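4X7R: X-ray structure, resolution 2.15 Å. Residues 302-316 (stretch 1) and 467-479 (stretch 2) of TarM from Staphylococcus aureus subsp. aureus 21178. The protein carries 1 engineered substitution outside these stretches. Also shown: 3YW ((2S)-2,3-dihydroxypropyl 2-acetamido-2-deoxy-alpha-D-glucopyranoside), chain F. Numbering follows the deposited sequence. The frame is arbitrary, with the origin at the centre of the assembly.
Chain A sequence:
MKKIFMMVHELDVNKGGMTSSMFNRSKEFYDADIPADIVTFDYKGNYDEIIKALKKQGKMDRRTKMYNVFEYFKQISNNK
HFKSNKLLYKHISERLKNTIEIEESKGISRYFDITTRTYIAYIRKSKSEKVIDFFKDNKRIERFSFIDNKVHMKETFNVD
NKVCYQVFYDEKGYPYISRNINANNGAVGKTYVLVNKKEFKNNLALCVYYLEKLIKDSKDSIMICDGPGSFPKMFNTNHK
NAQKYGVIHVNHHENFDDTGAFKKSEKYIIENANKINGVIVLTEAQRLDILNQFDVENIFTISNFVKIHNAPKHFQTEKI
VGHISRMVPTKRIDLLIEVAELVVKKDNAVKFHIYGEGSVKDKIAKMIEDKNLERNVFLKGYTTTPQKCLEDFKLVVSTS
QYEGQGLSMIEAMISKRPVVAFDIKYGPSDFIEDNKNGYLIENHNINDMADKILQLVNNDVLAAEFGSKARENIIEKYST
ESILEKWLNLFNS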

# COMPACT_ATOMS: atom_id res chain seq x y z
N ILE A 302 -14.72 -0.50 -14.22
CA ILE A 302 -13.56 -0.07 -14.99
C ILE A 302 -12.41 -0.93 -14.50
O ILE A 302 -12.02 -0.82 -13.36
CB ILE A 302 -13.22 1.47 -14.93
CG1 ILE A 302 -14.42 2.37 -15.22
CG2 ILE A 302 -12.04 1.81 -15.88
CD1 ILE A 302 -14.12 3.89 -15.14
N SER A 303 -11.86 -1.78 -15.35
CA SER A 303 -10.70 -2.62 -15.04
C SER A 303 -9.49 -1.75 -14.69
O SER A 303 -9.39 -0.62 -15.17
CB SER A 303 -10.30 -3.42 -16.29
OG SER A 303 -9.05 -4.09 -16.13
N ASN A 304 -8.54 -2.32 -13.94
CA ASN A 304 -7.25 -1.65 -13.73
C ASN A 304 -6.60 -1.59 -15.11
O ASN A 304 -6.81 -2.50 -15.93
CB ASN A 304 -6.31 -2.52 -12.89
CG ASN A 304 -6.55 -2.44 -11.42
OD1 ASN A 304 -6.65 -1.35 -10.86
ND2 ASN A 304 -6.69 -3.60 -10.78
N PHE A 305 -5.78 -0.54 -15.34
CA PHE A 305 -5.01 -0.46 -16.57
C PHE A 305 -3.99 -1.60 -16.51
O PHE A 305 -3.54 -1.98 -15.43
CB PHE A 305 -4.27 0.87 -16.67
CG PHE A 305 -5.06 2.04 -17.19
CD1 PHE A 305 -5.35 2.16 -18.55
CD2 PHE A 305 -5.51 3.04 -16.32
CE1 PHE A 305 -6.04 3.28 -19.04
CE2 PHE A 305 -6.19 4.16 -16.82
CZ PHE A 305 -6.44 4.28 -18.18
N VAL A 306 -3.63 -2.14 -17.67
CA VAL A 306 -2.67 -3.23 -17.76
C VAL A 306 -1.43 -2.80 -18.56
O VAL A 306 -1.55 -2.14 -19.60
CB VAL A 306 -3.34 -4.55 -18.26
CG1 VAL A 306 -3.62 -4.53 -19.75
CG2 VAL A 306 -2.49 -5.74 -17.93
N LYS A 307 -0.25 -3.12 -18.04
CA LYS A 307 1.01 -2.76 -18.69
C LYS A 307 1.49 -3.96 -19.47
O LYS A 307 1.94 -4.94 -18.89
CB LYS A 307 2.06 -2.29 -17.67
CG LYS A 307 3.30 -1.67 -18.31
CD LYS A 307 4.44 -1.45 -17.29
CE LYS A 307 4.43 -0.15 -16.51
NZ LYS A 307 4.68 1.03 -17.39
N ILE A 308 1.33 -3.90 -20.79
CA ILE A 308 1.77 -4.97 -21.68
C ILE A 308 3.15 -4.62 -22.21
O ILE A 308 3.31 -3.79 -23.11
CB ILE A 308 0.75 -5.36 -22.77
CG1 ILE A 308 -0.56 -5.89 -22.13
CG2 ILE A 308 1.34 -6.45 -23.72
CD1 ILE A 308 -1.81 -5.50 -22.84
N HIS A 309 4.16 -5.24 -21.61
CA HIS A 309 5.55 -5.07 -22.02
C HIS A 309 5.83 -6.23 -22.99
O HIS A 309 4.89 -6.82 -23.52
CB HIS A 309 6.47 -5.11 -20.78
CG HIS A 309 6.16 -6.25 -19.86
ND1 HIS A 309 6.57 -7.54 -20.19
CD2 HIS A 309 5.45 -6.31 -18.72
CE1 HIS A 309 6.12 -8.32 -19.23
NE2 HIS A 309 5.45 -7.64 -18.33
N ASN A 310 7.11 -6.53 -23.24
CA ASN A 310 7.49 -7.64 -24.11
C ASN A 310 7.44 -8.94 -23.32
O ASN A 310 7.73 -8.94 -22.12
CB ASN A 310 8.88 -7.42 -24.66
CG ASN A 310 8.90 -6.51 -25.85
OD1 ASN A 310 8.89 -5.28 -25.72
ND2 ASN A 310 8.90 -7.10 -27.04
N ALA A 311 7.06 -10.05 -23.95
CA ALA A 311 7.04 -11.33 -23.24
C ALA A 311 8.49 -11.84 -23.11
O ALA A 311 9.30 -11.54 -23.99
CB ALA A 311 6.20 -12.34 -24.01
N PRO A 312 8.85 -12.59 -22.03
CA PRO A 312 10.23 -13.12 -21.95
C PRO A 312 10.50 -13.96 -23.18
O PRO A 312 9.66 -14.79 -23.56
CB PRO A 312 10.20 -14.00 -20.69
CG PRO A 312 9.03 -13.55 -19.92
CD PRO A 312 8.03 -13.06 -20.90
N LYS A 313 11.64 -13.69 -23.86
CA LYS A 313 12.03 -14.36 -25.10
C LYS A 313 12.05 -15.89 -25.02
O LYS A 313 11.78 -16.55 -26.02
CB LYS A 313 13.35 -13.79 -25.67
CG LYS A 313 14.56 -13.84 -24.74
CD LYS A 313 15.61 -12.82 -25.14
CE LYS A 313 17.02 -13.23 -24.76
NZ LYS A 313 17.59 -14.21 -25.73
N HIS A 314 12.30 -16.44 -23.81
CA HIS A 314 12.34 -17.88 -23.55
C HIS A 314 11.34 -18.35 -22.50
O HIS A 314 11.09 -17.67 -21.51
CB HIS A 314 13.76 -18.34 -23.16
CG HIS A 314 14.72 -18.37 -24.30
ND1 HIS A 314 15.79 -17.49 -24.38
CD2 HIS A 314 14.75 -19.18 -25.39
CE1 HIS A 314 16.43 -17.80 -25.49
NE2 HIS A 314 15.84 -18.80 -26.14
N PHE A 315 10.80 -19.55 -22.73
CA PHE A 315 9.89 -20.23 -21.82
C PHE A 315 10.71 -21.02 -20.81
O PHE A 315 11.71 -21.65 -21.18
CB PHE A 315 8.97 -21.20 -22.59
CG PHE A 315 7.76 -20.56 -23.22
CD1 PHE A 315 6.69 -20.13 -22.43
CD2 PHE A 315 7.65 -20.45 -24.60
CE1 PHE A 315 5.56 -19.56 -23.02
CE2 PHE A 315 6.51 -19.88 -25.18
CZ PHE A 315 5.47 -19.45 -24.39
N GLN A 316 10.28 -21.01 -19.54
CA GLN A 316 10.93 -21.77 -18.50
C GLN A 316 10.53 -23.26 -18.61
O GLN A 316 9.36 -23.59 -18.38
CB GLN A 316 10.62 -21.19 -17.11
CG GLN A 316 11.16 -22.03 -15.94
CD GLN A 316 12.66 -22.13 -15.93
OE1 GLN A 316 13.27 -22.88 -16.71
NE2 GLN A 316 13.30 -21.39 -15.04
N GLY A 467 0.32 -20.30 -21.92
CA GLY A 467 0.96 -19.00 -21.72
C GLY A 467 0.78 -18.05 -22.88
O GLY A 467 0.45 -16.88 -22.69
N SER A 468 0.97 -18.57 -24.11
CA SER A 468 0.82 -17.82 -25.36
C SER A 468 -0.62 -17.29 -25.51
O SER A 468 -0.81 -16.11 -25.79
CB SER A 468 1.23 -18.69 -26.56
OG SER A 468 2.59 -18.52 -26.94
N LYS A 469 -1.63 -18.16 -25.28
CA LYS A 469 -3.05 -17.80 -25.32
C LYS A 469 -3.39 -16.80 -24.19
O LYS A 469 -4.21 -15.91 -24.40
CB LYS A 469 -3.92 -19.06 -25.19
CG LYS A 469 -4.00 -19.92 -26.46
CD LYS A 469 -5.19 -19.50 -27.33
CE LYS A 469 -4.96 -19.77 -28.80
NZ LYS A 469 -5.89 -18.98 -29.65
N ALA A 470 -2.72 -16.93 -23.01
CA ALA A 470 -2.91 -16.06 -21.84
C ALA A 470 -2.59 -14.60 -22.14
O ALA A 470 -3.43 -13.74 -21.86
CB ALA A 470 -2.10 -16.56 -20.65
N ARG A 471 -1.42 -14.33 -22.76
CA ARG A 471 -0.97 -12.96 -23.13
C ARG A 471 -1.94 -12.37 -24.17
O ARG A 471 -2.38 -11.23 -24.01
CB ARG A 471 0.50 -12.96 -23.61
CG ARG A 471 0.84 -11.86 -24.63
CD ARG A 471 2.30 -11.84 -25.03
NE ARG A 471 3.04 -11.08 -24.04
CZ ARG A 471 3.44 -9.82 -24.18
NH1 ARG A 471 3.26 -9.19 -25.33
NH2 ARG A 471 4.04 -9.20 -23.18
N GLU A 472 -2.29 -13.18 -25.18
CA GLU A 472 -3.24 -12.87 -26.23
C GLU A 472 -4.59 -12.44 -25.65
O GLU A 472 -5.17 -11.46 -26.12
CB GLU A 472 -3.44 -14.12 -27.08
CG GLU A 472 -3.18 -13.93 -28.56
CD GLU A 472 -3.18 -15.24 -29.32
OE1 GLU A 472 -4.22 -15.94 -29.35
OE2 GLU A 472 -2.12 -15.57 -29.90
N ASN A 473 -5.09 -13.18 -24.62
CA ASN A 473 -6.37 -12.89 -23.96
C ASN A 473 -6.32 -11.58 -23.20
O ASN A 473 -7.31 -10.85 -23.21
CB ASN A 473 -6.80 -14.03 -23.03
CG ASN A 473 -8.29 -13.98 -22.69
OD1 ASN A 473 -9.15 -13.79 -23.56
ND2 ASN A 473 -8.63 -14.15 -21.44
N ILE A 474 -5.18 -11.26 -22.55
CA ILE A 474 -5.03 -9.99 -21.80
C ILE A 474 -5.01 -8.81 -22.76
O ILE A 474 -5.71 -7.82 -22.54
CB ILE A 474 -3.83 -9.99 -20.80
CG1 ILE A 474 -3.91 -11.16 -19.77
CG2 ILE A 474 -3.66 -8.63 -20.10
CD1 ILE A 474 -5.25 -11.33 -18.98
N ILE A 475 -4.20 -8.92 -23.84
CA ILE A 475 -4.07 -7.87 -24.86
C ILE A 475 -5.46 -7.57 -25.43
O ILE A 475 -5.88 -6.42 -25.44
CB ILE A 475 -3.05 -8.30 -25.96
CG1 ILE A 475 -1.61 -8.19 -25.41
CG2 ILE A 475 -3.21 -7.49 -27.25
CD1 ILE A 475 -0.53 -8.87 -26.28
N GLU A 476 -6.21 -8.60 -25.80
CA GLU A 476 -7.53 -8.43 -26.36
C GLU A 476 -8.58 -7.80 -25.45
O GLU A 476 -9.32 -6.91 -25.89
CB GLU A 476 -8.02 -9.75 -26.91
CG GLU A 476 -9.26 -9.58 -27.74
CD GLU A 476 -9.87 -10.89 -28.17
OE1 GLU A 476 -9.11 -11.86 -28.39
OE2 GLU A 476 -11.12 -10.95 -28.29
N LYS A 477 -8.64 -8.23 -24.19
CA LYS A 477 -9.70 -7.78 -23.31
C LYS A 477 -9.41 -6.61 -22.39
O LYS A 477 -10.36 -6.08 -21.80
CB LYS A 477 -10.29 -8.99 -22.56
CG LYS A 477 -10.87 -10.06 -23.52
CD LYS A 477 -11.42 -11.25 -22.75
CE LYS A 477 -12.30 -12.16 -23.58
NZ LYS A 477 -11.54 -12.81 -24.68
N TYR A 478 -8.14 -6.17 -22.28
CA TYR A 478 -7.78 -5.07 -21.39
C TYR A 478 -7.03 -3.93 -22.09
O TYR A 478 -6.02 -3.42 -21.58
CB TYR A 478 -6.99 -5.62 -20.19
CG TYR A 478 -7.77 -6.62 -19.38
CD1 TYR A 478 -8.67 -6.19 -18.41
CD2 TYR A 478 -7.73 -7.97 -19.69
CE1 TYR A 478 -9.47 -7.10 -17.72
CE2 TYR A 478 -8.50 -8.90 -18.98
CZ TYR A 478 -9.34 -8.45 -17.97
OH TYR A 478 -10.13 -9.34 -17.30
N SER A 479 -7.53 -3.50 -23.26
CA SER A 479 -6.87 -2.42 -24.00
C SER A 479 -6.87 -1.12 -23.19
O SER A 479 -7.87 -0.79 -22.56
CB SER A 479 -7.50 -2.22 -25.37
OG SER A 479 -8.71 -1.49 -25.29
O3A 3YW F . -6.92 -3.09 0.84
C4A 3YW F . -5.38 -3.39 -2.57
C5A 3YW F . -5.82 -3.79 -1.18
O5 3YW F . -6.21 -3.75 -5.51
C6A 3YW F . -6.60 -2.70 -0.49
C5 3YW F . -5.63 -4.36 -6.67
C6 3YW F . -5.48 -3.26 -7.69
C4 3YW F . -6.51 -5.53 -7.11
O6 3YW F . -6.72 -2.66 -8.02
C3 3YW F . -6.46 -6.60 -6.02
O4 3YW F . -6.02 -6.08 -8.33
O3 3YW F . -7.28 -7.72 -6.35
O7 3YW F . -8.47 -7.55 -3.00
C7 3YW F . -7.26 -7.68 -2.89
C8 3YW F . -6.64 -8.69 -1.96
N2 3YW F . -6.40 -6.95 -3.60
C2 3YW F . -6.82 -6.03 -4.65
C1 3YW F . -6.32 -4.60 -4.37
O1 3YW F . -5.25 -4.49 -3.47
O2 3YW F . -4.67 -4.12 -0.41
O HOH W 1 -4.77 -1.37 -19.97

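Residues 302-316 form no regular helix or strand, whereas 467-477 close a helix that begins earlier in the chain. The two run antiparallel: the nearest CA pairs pass from Val 306 CA and Tyr 478 CA (6.5 Å) through Ile 308 CA and Ile 475 CA (7.3 Å) and Ala 311 CA and Arg 471 CA (8.2 Å) to Phe 315 CA and Gly 467 CA (9.0 Å), so the chains spread steadily. Together they bury 521 Å².

At the tight end, a water accepts from Val 306 N (2.7 Å) and donates to Tyr 478 O (2.9 Å), linking the backbones just where Tyr 478 leaves helical phi/psi. The Val 306 methyls span two residues, with CG1 3.6 Å from Tyr 478 CB and CG2 3.8 Å from Ile 474 CG2. Ser 303 OG lies at the Tyr 478 ring edge, 3.1 Å from CD1. Apolar packing continues as Ile 308 CD1 meets Ile 475 CG1 at 3.7 Å.

Arg 471 supplies the direct hydrogen bond: its NH2 donates to His 309 O at 2.5 Å and 175°, a short, nearly linear approach near the guanidinium plane. Ala 311 N sits over one guanidinium face, 3.2 Å from Arg 471 NH2, but both are donors and do not bond. Farther along, the Phe 315 edge reaches Ser 468, CZ to OG 4.0 Å.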